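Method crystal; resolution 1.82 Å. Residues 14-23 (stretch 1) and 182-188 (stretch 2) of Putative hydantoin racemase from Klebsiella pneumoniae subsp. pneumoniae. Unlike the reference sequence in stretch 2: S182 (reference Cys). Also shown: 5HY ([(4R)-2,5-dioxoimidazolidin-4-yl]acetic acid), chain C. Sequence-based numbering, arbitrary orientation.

Stretch 1, residues 14-23: AMTETIGAAA
Stretch 2 182-188: SGGMATL

Residues 14-23 form part of a longer helix, with phi/psi near -63/-42 throughout and i to i+4 hydrogen bonds from T18 N to A14 O (3.2 Å) through A23 N to I19 O (3.0 Å). Against it lies 182-188, which enters extended at S182 (-157/142) and then turns, M185 N bonding S182 O at 3.2 Å and L188 N bonding M185 O at 3.0 Å. The two segments run in the same general direction: CA of M15 lies 5.7 Å from CA of G184, and CA of A22 lies 5.5 Å from CA of T187. No hydrogen bond crosses between them; packing alone joins them, burying 334 Å².

The glycines admit the helix side chains. M15 adopts chi1 t, with chi2 (135°) and chi3 (29°) off the wells, placing SD 3.6 Å from G184 N; a CB on G184 would lie a tight 3.4 Å from that sulfur. I19 (m, t) points its CA-to-CB bond sideways, but its end comes nearer, with CG1 3.5 Å from G183 O. A CB on G183 would come within 3.1 Å of I19 CD1.

T18 points toward the loop. T18's m rotamer (-56°) sets its CG2 3.8 Å from G184 O and 3.8 Å from T187 OG1, while its OG1 is hydrogen-bonded elsewhere in the structure. T187, in the p rotamer (55°), brings CG2 to 3.7 Å from T18 O. Close approach farther along relies on small residues: A22 CB meets A186 CB at 3.5 Å, both directed toward the opposing stretch. M185 (m, t, t) points away.

S182, a cysteine in the reference sequence, is t (177°). S182 OG accepts from G184 N (3.0 Å) and donates to 5HY OD2 (2.6 Å), while G183 N donates to 5HY O (2.9 Å, 164°), so the turn packed on the helix also binds ligand.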

# COMPACT_ATOMS: atom_id res chain seq x y z
N ALA A 14 30.31 14.26 -22.85
CA ALA A 14 31.12 13.89 -21.68
C ALA A 14 30.47 12.77 -20.87
O ALA A 14 31.13 11.80 -20.50
CB ALA A 14 31.38 15.11 -20.81
N MET A 15 29.17 12.91 -20.60
CA MET A 15 28.41 11.89 -19.87
C MET A 15 28.21 10.63 -20.71
O MET A 15 28.23 9.52 -20.18
CB MET A 15 27.08 12.46 -19.37
CG MET A 15 26.24 11.51 -18.51
SD MET A 15 25.52 12.22 -17.01
CE MET A 15 25.31 13.94 -17.47
N THR A 16 28.04 10.80 -22.02
CA THR A 16 27.95 9.67 -22.96
C THR A 16 29.22 8.82 -22.92
O THR A 16 29.15 7.59 -22.97
CB THR A 16 27.66 10.15 -24.41
OG1 THR A 16 26.53 11.03 -24.41
CG2 THR A 16 27.36 8.96 -25.32
N GLU A 17 30.38 9.48 -22.81
CA GLU A 17 31.67 8.81 -22.68
C GLU A 17 31.77 7.98 -21.40
O GLU A 17 32.25 6.85 -21.42
CB GLU A 17 32.82 9.83 -22.73
CG GLU A 17 33.05 10.47 -24.09
CD GLU A 17 33.82 11.78 -24.00
OE1 GLU A 17 34.55 11.99 -23.01
OE2 GLU A 17 33.70 12.60 -24.94
N THR A 18 31.33 8.57 -20.28
CA THR A 18 31.32 7.90 -18.98
C THR A 18 30.39 6.68 -19.01
O THR A 18 30.77 5.59 -18.56
CB THR A 18 30.88 8.87 -17.85
OG1 THR A 18 31.75 10.01 -17.85
CG2 THR A 18 30.94 8.19 -16.48
N ILE A 19 29.20 6.87 -19.56
CA ILE A 19 28.20 5.81 -19.71
C ILE A 19 28.72 4.69 -20.62
O ILE A 19 28.61 3.51 -20.28
CB ILE A 19 26.85 6.38 -20.22
CG1 ILE A 19 26.16 7.17 -19.10
CG2 ILE A 19 25.95 5.27 -20.73
CD1 ILE A 19 25.11 8.16 -19.58
N GLY A 20 29.28 5.07 -21.77
CA GLY A 20 29.85 4.12 -22.72
C GLY A 20 30.98 3.28 -22.15
O GLY A 20 31.07 2.08 -22.42
N ALA A 21 31.84 3.92 -21.36
CA ALA A 21 32.96 3.24 -20.71
C ALA A 21 32.49 2.20 -19.69
O ALA A 21 33.04 1.10 -19.62
CB ALA A 21 33.90 4.25 -20.05
N ALA A 22 31.47 2.55 -18.92
CA ALA A 22 30.90 1.64 -17.92
C ALA A 22 30.22 0.44 -18.57
O ALA A 22 30.29 -0.68 -18.05
CB ALA A 22 29.93 2.38 -17.02
N ALA A 23 29.56 0.68 -19.70
CA ALA A 23 28.86 -0.36 -20.45
C ALA A 23 29.82 -1.37 -21.07
O ALA A 23 29.58 -2.58 -21.00
CB ALA A 23 27.97 0.26 -21.52
N SER A 182 22.85 8.26 -10.79
CA SER A 182 23.28 9.05 -11.94
C SER A 182 24.05 8.22 -12.96
O SER A 182 24.84 7.36 -12.59
CB SER A 182 24.15 10.23 -11.48
OG SER A 182 24.62 10.97 -12.59
N GLY A 183 23.81 8.51 -14.23
CA GLY A 183 24.61 7.94 -15.32
C GLY A 183 26.04 8.44 -15.25
O GLY A 183 26.96 7.76 -15.71
N GLY A 184 26.23 9.62 -14.68
CA GLY A 184 27.55 10.22 -14.50
C GLY A 184 28.37 9.58 -13.38
O GLY A 184 29.57 9.82 -13.29
N MET A 185 27.71 8.78 -12.55
CA MET A 185 28.38 8.07 -11.45
C MET A 185 28.78 6.65 -11.85
O MET A 185 29.35 5.91 -11.05
CB MET A 185 27.46 8.00 -10.23
CG MET A 185 27.20 9.32 -9.54
SD MET A 185 26.01 9.14 -8.20
CE MET A 185 25.52 10.85 -7.95
N ALA A 186 28.50 6.29 -13.10
CA ALA A 186 28.64 4.92 -13.60
C ALA A 186 29.99 4.25 -13.33
O ALA A 186 30.04 3.08 -12.93
CB ALA A 186 28.30 4.86 -15.08
N THR A 187 31.07 4.99 -13.53
CA THR A 187 32.43 4.44 -13.39
C THR A 187 32.95 4.44 -11.95
O THR A 187 34.10 4.06 -11.70
CB THR A 187 33.44 5.15 -14.33
OG1 THR A 187 33.41 6.56 -14.09
CG2 THR A 187 33.09 4.88 -15.79
N LEU A 188 32.11 4.86 -11.00
CA LEU A 188 32.48 4.92 -9.58
C LEU A 188 32.13 3.64 -8.82
O LEU A 188 32.67 3.38 -7.74
CB LEU A 188 31.80 6.11 -8.91
CG LEU A 188 32.49 7.48 -8.81
CD1 LEU A 188 33.25 7.85 -10.08
CD2 LEU A 188 31.46 8.55 -8.47
C 5HY C . 21.02 11.07 -15.00
N 5HY C . 20.06 13.16 -15.02
O 5HY C . 21.33 9.91 -14.73
CA 5HY C . 19.96 11.89 -14.29
CB 5HY C . 20.23 12.07 -12.78
CG 5HY C . 21.66 12.51 -12.40
OAB 5HY C . 21.27 13.89 -16.79
NAF 5HY C . 21.55 11.79 -15.98
CAI 5HY C . 20.98 13.00 -15.99
OD1 5HY C . 21.82 12.85 -11.21
OD2 5HY C . 22.55 12.47 -13.27